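Local coordinates for ribonuclease J (Methanolobus psychrophilus R15, PDB 5HAB), which degrades RNA as an archaeal exoribonuclease of the beta-CASP group within the metallo-beta-lactamase family, at residues Thr166-Asn171 against Phe211-Glu216; Arg355-Glu360 against Glu391-Met396. The protein carries 1 engineered substitution. One frame throughout, in Å; residues are numbered along the deposited sequence.

Contacts 1 and 2 sit at opposite sides of the chain's centre, one in each of the two main building blocks of the enzyme: their centres are 47 Å apart and their nearest atoms about 32 Å, so they do not touch. Contact 1 ties a helix to the mixed sheet of the metallo-beta-lactamase part; contact 2 joins two helices of the α/β layers around the parallel sheet of the beta-CASP part. Along the chain they follow in series, 166-216 closing before 355-396 opens. The bound RNA comes closer to contact 2, about 6 Å from its nearest atom, than to contact 1, about 16 Å. K393 and N358 of contact 2 meet the third subunit directly.

Contact 1. Residues Thr166-Asn171 against Phe211-Glu216; sequences TIEFIN and FDRLKE
A salt-bridge network, buried at its E168 end, pins helix 211-216 to strand 166-171, whose segment axes approach to 9.2 Å at an angle of 135°. R213 grips E168 side-on: NE donates to E168 OE2 over 2.6 Å with an almost straight N-H...O angle of 172°, and NH2 donates to E168 OE1 at 3.0 Å. Carboxylate and guanidinium are nearly coplanar, 19° apart, and both oxygens accept through their syn lone pairs, so the two bonds together fix the rotation of each group. The arginine reaches this position by bending at chi2, while E168 runs out extended from the opposite direction. H185, on the adjoining strand 179-186, also bonds E168 OE1 and helps to position the acid. At the far end of the guanidinium, NH1 makes a weak bond to E216 OE1 at 3.4 Å and a salt bridge to E220, tying the charge back to its own helix. Next to the ion pair the packing is apolar and looser: I170 CG1 lies 4.2 Å from the aliphatic CG of R213, and I170 CG2 lies 4.4 Å from L214 CD2. Helices laid on the outer face of a sheet typify the four-layer αββα metallo-beta-lactamase fold.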
loop_
_atom_site.group_PDB
_atom_site.type_symbol
_atom_site.label_atom_id
_atom_site.label_comp_id
_atom_site.label_asym_id
_atom_site.label_seq_id
_atom_site.Cartn_x
_atom_site.Cartn_y
_atom_site.Cartn_z
ATOM N N THR B 166 3.143 -47.164 4.152
ATOM C CA THR B 166 3.471 -46.847 5.550
ATOM C C THR B 166 3.502 -45.337 5.758
ATOM O O THR B 166 3.814 -44.588 4.841
ATOM C CB THR B 166 4.824 -47.440 6.001
ATOM O OG1 THR B 166 5.893 -46.787 5.306
ATOM C CG2 THR B 166 4.882 -48.938 5.740
ATOM N N ILE B 167 3.192 -44.893 6.970
ATOM C CA ILE B 167 3.192 -43.472 7.279
ATOM C C ILE B 167 4.258 -43.131 8.315
ATOM O O ILE B 167 4.254 -43.661 9.424
ATOM C CB ILE B 167 1.802 -43.035 7.769
ATOM C CG1 ILE B 167 0.794 -43.078 6.618
ATOM C CG2 ILE B 167 1.857 -41.654 8.398
ATOM C CD1 ILE B 167 -0.627 -42.782 7.049
ATOM N N GLU B 168 5.147 -42.214 7.944
ATOM C CA GLU B 168 6.219 -41.740 8.814
ATOM C C GLU B 168 5.987 -40.285 9.225
ATOM O O GLU B 168 5.664 -39.446 8.388
ATOM C CB GLU B 168 7.572 -41.884 8.108
ATOM C CG GLU B 168 8.762 -41.314 8.868
ATOM C CD GLU B 168 10.061 -41.457 8.094
ATOM O OE1 GLU B 168 10.026 -42.008 6.973
ATOM O OE2 GLU B 168 11.121 -41.041 8.611
ATOM N N PHE B 169 6.139 -39.991 10.513
ATOM C CA PHE B 169 6.110 -38.611 10.991
ATOM C C PHE B 169 7.533 -38.078 11.156
ATOM O O PHE B 169 8.405 -38.775 11.680
ATOM C CB PHE B 169 5.355 -38.501 12.319
ATOM C CG PHE B 169 3.853 -38.476 12.178
ATOM C CD1 PHE B 169 3.249 -38.631 10.943
ATOM C CD2 PHE B 169 3.047 -38.275 13.288
ATOM C CE1 PHE B 169 1.866 -38.602 10.818
ATOM C CE2 PHE B 169 1.665 -38.244 13.170
ATOM C CZ PHE B 169 1.076 -38.408 11.934
ATOM N N ILE B 170 7.769 -36.851 10.699
ATOM C CA ILE B 170 9.056 -36.184 10.903
ATOM C C ILE B 170 8.802 -34.890 11.653
ATOM O O ILE B 170 7.933 -34.124 11.266
ATOM C CB ILE B 170 9.769 -35.915 9.572
ATOM C CG1 ILE B 170 9.920 -37.211 8.781
ATOM C CG2 ILE B 170 11.122 -35.260 9.804
ATOM C CD1 ILE B 170 10.071 -36.990 7.313
ATOM N N ASN B 171 9.542 -34.630 12.724
ATOM C CA ASN B 171 9.257 -33.439 13.523
ATOM C C ASN B 171 9.602 -32.174 12.744
ATOM O O ASN B 171 10.559 -32.144 11.967
ATOM C CB ASN B 171 10.017 -33.472 14.858
ATOM C CG ASN B 171 11.069 -32.388 14.962
ATOM O OD1 ASN B 171 12.228 -32.597 14.606
ATOM N ND2 ASN B 171 10.672 -31.222 15.460
ATOM N N PHE B 211 16.851 -32.366 9.792
ATOM C CA PHE B 211 17.484 -32.156 8.495
ATOM C C PHE B 211 18.118 -33.437 7.959
ATOM O O PHE B 211 18.080 -33.702 6.758
ATOM C CB PHE B 211 18.533 -31.048 8.590
ATOM C CG PHE B 211 17.958 -29.699 8.925
ATOM C CD1 PHE B 211 17.158 -29.029 8.014
ATOM C CD2 PHE B 211 18.222 -29.099 10.145
ATOM C CE1 PHE B 211 16.626 -27.787 8.313
ATOM C CE2 PHE B 211 17.695 -27.856 10.449
ATOM C CZ PHE B 211 16.896 -27.199 9.530
ATOM N N ASP B 212 18.688 -34.227 8.864
ATOM C CA ASP B 212 19.305 -35.503 8.520
ATOM C C ASP B 212 18.312 -36.428 7.825
ATOM O O ASP B 212 18.600 -36.987 6.762
ATOM C CB ASP B 212 19.854 -36.180 9.773
ATOM C CG ASP B 212 21.054 -35.456 10.343
ATOM O OD1 ASP B 212 21.678 -34.663 9.605
ATOM O OD2 ASP B 212 21.365 -35.673 11.533
ATOM N N ARG B 213 17.144 -36.592 8.438
ATOM C CA ARG B 213 16.116 -37.458 7.885
ATOM C C ARG B 213 15.612 -36.909 6.559
ATOM O O ARG B 213 15.322 -37.675 5.645
ATOM C CB ARG B 213 14.955 -37.627 8.866
ATOM C CG ARG B 213 13.886 -38.597 8.390
ATOM C CD ARG B 213 14.492 -39.956 8.069
ATOM N NE ARG B 213 13.512 -40.872 7.495
ATOM C CZ ARG B 213 13.776 -41.717 6.504
ATOM N NH1 ARG B 213 14.989 -41.760 5.974
ATOM N NH2 ARG B 213 12.823 -42.514 6.040
ATOM N N LEU B 214 15.521 -35.585 6.449
ATOM C CA LEU B 214 15.088 -34.964 5.202
ATOM C C LEU B 214 16.061 -35.311 4.081
ATOM O O LEU B 214 15.648 -35.668 2.972
ATOM C CB LEU B 214 14.975 -33.443 5.352
ATOM C CG LEU B 214 13.949 -32.896 6.352
ATOM C CD1 LEU B 214 13.960 -31.371 6.369
ATOM C CD2 LEU B 214 12.558 -33.421 6.056
ATOM N N LYS B 215 17.355 -35.238 4.387
ATOM C CA LYS B 215 18.389 -35.543 3.403
ATOM C C LYS B 215 18.331 -37.013 2.998
ATOM O O LYS B 215 18.391 -37.352 1.807
ATOM C CB LYS B 215 19.773 -35.203 3.957
ATOM C CG LYS B 215 19.984 -33.732 4.267
ATOM C CD LYS B 215 21.397 -33.481 4.771
ATOM C CE LYS B 215 21.543 -32.079 5.335
ATOM N NZ LYS B 215 22.919 -31.843 5.853
ATOM N N GLU B 216 18.212 -37.882 4.001
ATOM C CA GLU B 216 18.057 -39.314 3.762
ATOM C C GLU B 216 16.874 -39.599 2.842
ATOM O O GLU B 216 17.022 -40.324 1.867
ATOM C CB GLU B 216 17.895 -40.071 5.081
ATOM C CG GLU B 216 19.183 -40.200 5.874
ATOM C CD GLU B 216 19.023 -41.071 7.105
ATOM O OE1 GLU B 216 17.878 -41.221 7.583
ATOM O OE2 GLU B 216 20.043 -41.603 7.597
#

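Contact 2. Residues Arg355-Glu360 against Glu391-Met396; sequences RIANGE and ETKLKM
K393 and L394 carry the contact from the side of helix 381-396, meeting A357 and N358 in the last turn before G359, the first residue to leave helical angles. Of these two K393 comes first, just after T392, which packs on I64 of the third subunit. Its CB rests 4.1 Å from A357 CB and 3.9 Å from A357 O, a carbonyl that is itself hydrogen-bonded by the NZ of K397, just beyond the last residue of helix 381-396. With CG anti to the carbonyl carbon (chi1 -68°) and the rest of the chain extended, the lysine runs out past N358 and crosses its side chain at a slant. The aliphatic CD passes the end of the asparagine, and the ammonium NZ goes on to bond the backbone O of I64 in the third subunit. H65 of that subunit packs on both K393 and N358, so this flank of the contact is shared with the interface.

L394 follows; its side chain starts off to one side, and the CD2 branch reaches A357, 3.7 Å from CB and 4.0 Å from CA of that alanine, with L394 CG a little farther from the same methyl at 4.1 Å. The small alanine lets the backbones come close: the CA atoms of A357 and L394 are 5.6 Å apart. M396, at the end of the helix, packs on R61 of the third subunit.

Just beyond A357 and N358, the chain leaves helical angles at G359, whose positive phi (75°) goes with bonds from G359 N to I356 O, 3.1 Å, and from E360 N to R355 O, 3.0 Å. A Schellman motif thus closes helix 352-357 beside its neighbour, within the α/β layering around the parallel sheet of the beta-CASP domain.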
loop_
_atom_site.group_PDB
_atom_site.type_symbol
_atom_site.label_atom_id
_atom_site.label_comp_id
_atom_site.label_asym_id
_atom_site.label_seq_id
_atom_site.Cartn_x
_atom_site.Cartn_y
_atom_site.Cartn_z
ATOM N N ARG B 355 -14.344 -8.154 26.011
ATOM C CA ARG B 355 -15.333 -7.886 27.045
ATOM C C ARG B 355 -14.802 -6.812 27.989
ATOM O O ARG B 355 -15.556 -5.958 28.460
ATOM C CB ARG B 355 -15.687 -9.175 27.798
ATOM C CG ARG B 355 -16.852 -9.934 27.164
ATOM C CD ARG B 355 -16.945 -11.385 27.636
ATOM N NE ARG B 355 -16.646 -11.532 29.056
ATOM C CZ ARG B 355 -17.490 -11.220 30.033
ATOM N NH1 ARG B 355 -18.699 -10.750 29.745
ATOM N NH2 ARG B 355 -17.126 -11.381 31.298
ATOM N N ILE B 356 -13.499 -6.852 28.252
ATOM C CA ILE B 356 -12.845 -5.806 29.030
ATOM C C ILE B 356 -12.991 -4.464 28.319
ATOM O O ILE B 356 -13.257 -3.437 28.949
ATOM C CB ILE B 356 -11.361 -6.126 29.263
ATOM C CG1 ILE B 356 -11.205 -7.330 30.189
ATOM C CG2 ILE B 356 -10.628 -4.914 29.828
ATOM C CD1 ILE B 356 -9.764 -7.603 30.561
ATOM N N ALA B 357 -12.833 -4.483 26.998
ATOM C CA ALA B 357 -12.891 -3.262 26.204
ATOM C C ALA B 357 -14.288 -2.651 26.194
ATOM O O ALA B 357 -14.440 -1.436 26.051
ATOM C CB ALA B 357 -12.431 -3.538 24.785
ATOM N N ASN B 358 -15.307 -3.488 26.351
ATOM C CA ASN B 358 -16.680 -2.998 26.355
ATOM C C ASN B 358 -17.134 -2.627 27.763
ATOM O O ASN B 358 -18.258 -2.166 27.954
ATOM C CB ASN B 358 -17.631 -4.044 25.768
ATOM C CG ASN B 358 -17.623 -4.054 24.257
ATOM O OD1 ASN B 358 -17.516 -5.110 23.635
ATOM N ND2 ASN B 358 -17.732 -2.876 23.653
ATOM N N GLY B 359 -16.253 -2.812 28.743
ATOM C CA GLY B 359 -16.570 -2.459 30.115
ATOM C C GLY B 359 -17.526 -3.433 30.779
ATOM O O GLY B 359 -18.131 -3.128 31.807
ATOM N N GLU B 360 -17.663 -4.611 30.181
ATOM C CA GLU B 360 -18.545 -5.653 30.696
ATOM C C GLU B 360 -17.810 -6.501 31.731
ATOM O O GLU B 360 -18.009 -7.713 31.813
ATOM C CB GLU B 360 -19.047 -6.532 29.552
ATOM C CG GLU B 360 -19.605 -5.751 28.377
ATOM C CD GLU B 360 -19.836 -6.625 27.164
ATOM O OE1 GLU B 360 -19.171 -7.677 27.059
ATOM O OE2 GLU B 360 -20.670 -6.257 26.311
ATOM N N GLU B 391 -9.167 -2.094 19.419
ATOM C CA GLU B 391 -8.065 -1.178 19.684
ATOM C C GLU B 391 -8.558 0.241 19.911
ATOM O O GLU B 391 -8.068 0.926 20.802
ATOM C CB GLU B 391 -7.061 -1.207 18.534
ATOM C CG GLU B 391 -5.933 -2.196 18.748
ATOM C CD GLU B 391 -4.939 -2.200 17.606
ATOM O OE1 GLU B 391 -4.783 -3.262 16.967
ATOM O OE2 GLU B 391 -4.300 -1.154 17.361
ATOM N N THR B 392 -9.528 0.674 19.112
ATOM C CA THR B 392 -10.129 1.995 19.270
ATOM C C THR B 392 -10.743 2.146 20.660
ATOM O O THR B 392 -10.559 3.176 21.308
ATOM C CB THR B 392 -11.207 2.271 18.205
ATOM O OG1 THR B 392 -10.624 2.197 16.901
ATOM C CG2 THR B 392 -11.816 3.656 18.399
ATOM N N LYS B 393 -11.464 1.124 21.122
ATOM C CA LYS B 393 -12.048 1.174 22.468
ATOM C C LYS B 393 -10.971 1.237 23.557
ATOM O O LYS B 393 -11.029 2.089 24.464
ATOM C CB LYS B 393 -12.964 -0.031 22.695
ATOM C CG LYS B 393 -14.226 0.006 21.847
ATOM C CD LYS B 393 -14.981 -1.306 21.912
ATOM C CE LYS B 393 -16.088 -1.334 20.876
ATOM N NZ LYS B 393 -16.728 -2.674 20.770
ATOM N N LEU B 394 -9.981 0.352 23.449
ATOM C CA LEU B 394 -8.904 0.302 24.433
ATOM C C LEU B 394 -8.126 1.624 24.508
ATOM O O LEU B 394 -7.809 2.100 25.594
ATOM C CB LEU B 394 -7.957 -0.853 24.111
ATOM C CG LEU B 394 -8.572 -2.249 24.244
ATOM C CD1 LEU B 394 -7.628 -3.313 23.710
ATOM C CD2 LEU B 394 -8.945 -2.536 25.686
ATOM N N LYS B 395 -7.828 2.217 23.357
ATOM C CA LYS B 395 -7.114 3.492 23.324
ATOM C C LYS B 395 -8.001 4.623 23.829
ATOM O O LYS B 395 -7.516 5.548 24.474
ATOM C CB LYS B 395 -6.592 3.813 21.919
ATOM C CG LYS B 395 -5.311 3.077 21.566
ATOM C CD LYS B 395 -4.794 3.453 20.181
ATOM C CE LYS B 395 -5.735 2.988 19.084
ATOM N NZ LYS B 395 -5.127 3.129 17.730
ATOM N N MET B 396 -9.298 4.554 23.539
ATOM C CA MET B 396 -10.208 5.590 24.016
ATOM C C MET B 396 -10.322 5.514 25.528
ATOM O O MET B 396 -10.748 6.475 26.168
ATOM C CB MET B 396 -11.594 5.466 23.378
ATOM C CG MET B 396 -11.690 6.041 21.975
ATOM S SD MET B 396 -13.329 5.837 21.242
ATOM C CE MET B 396 -13.948 4.409 22.137
#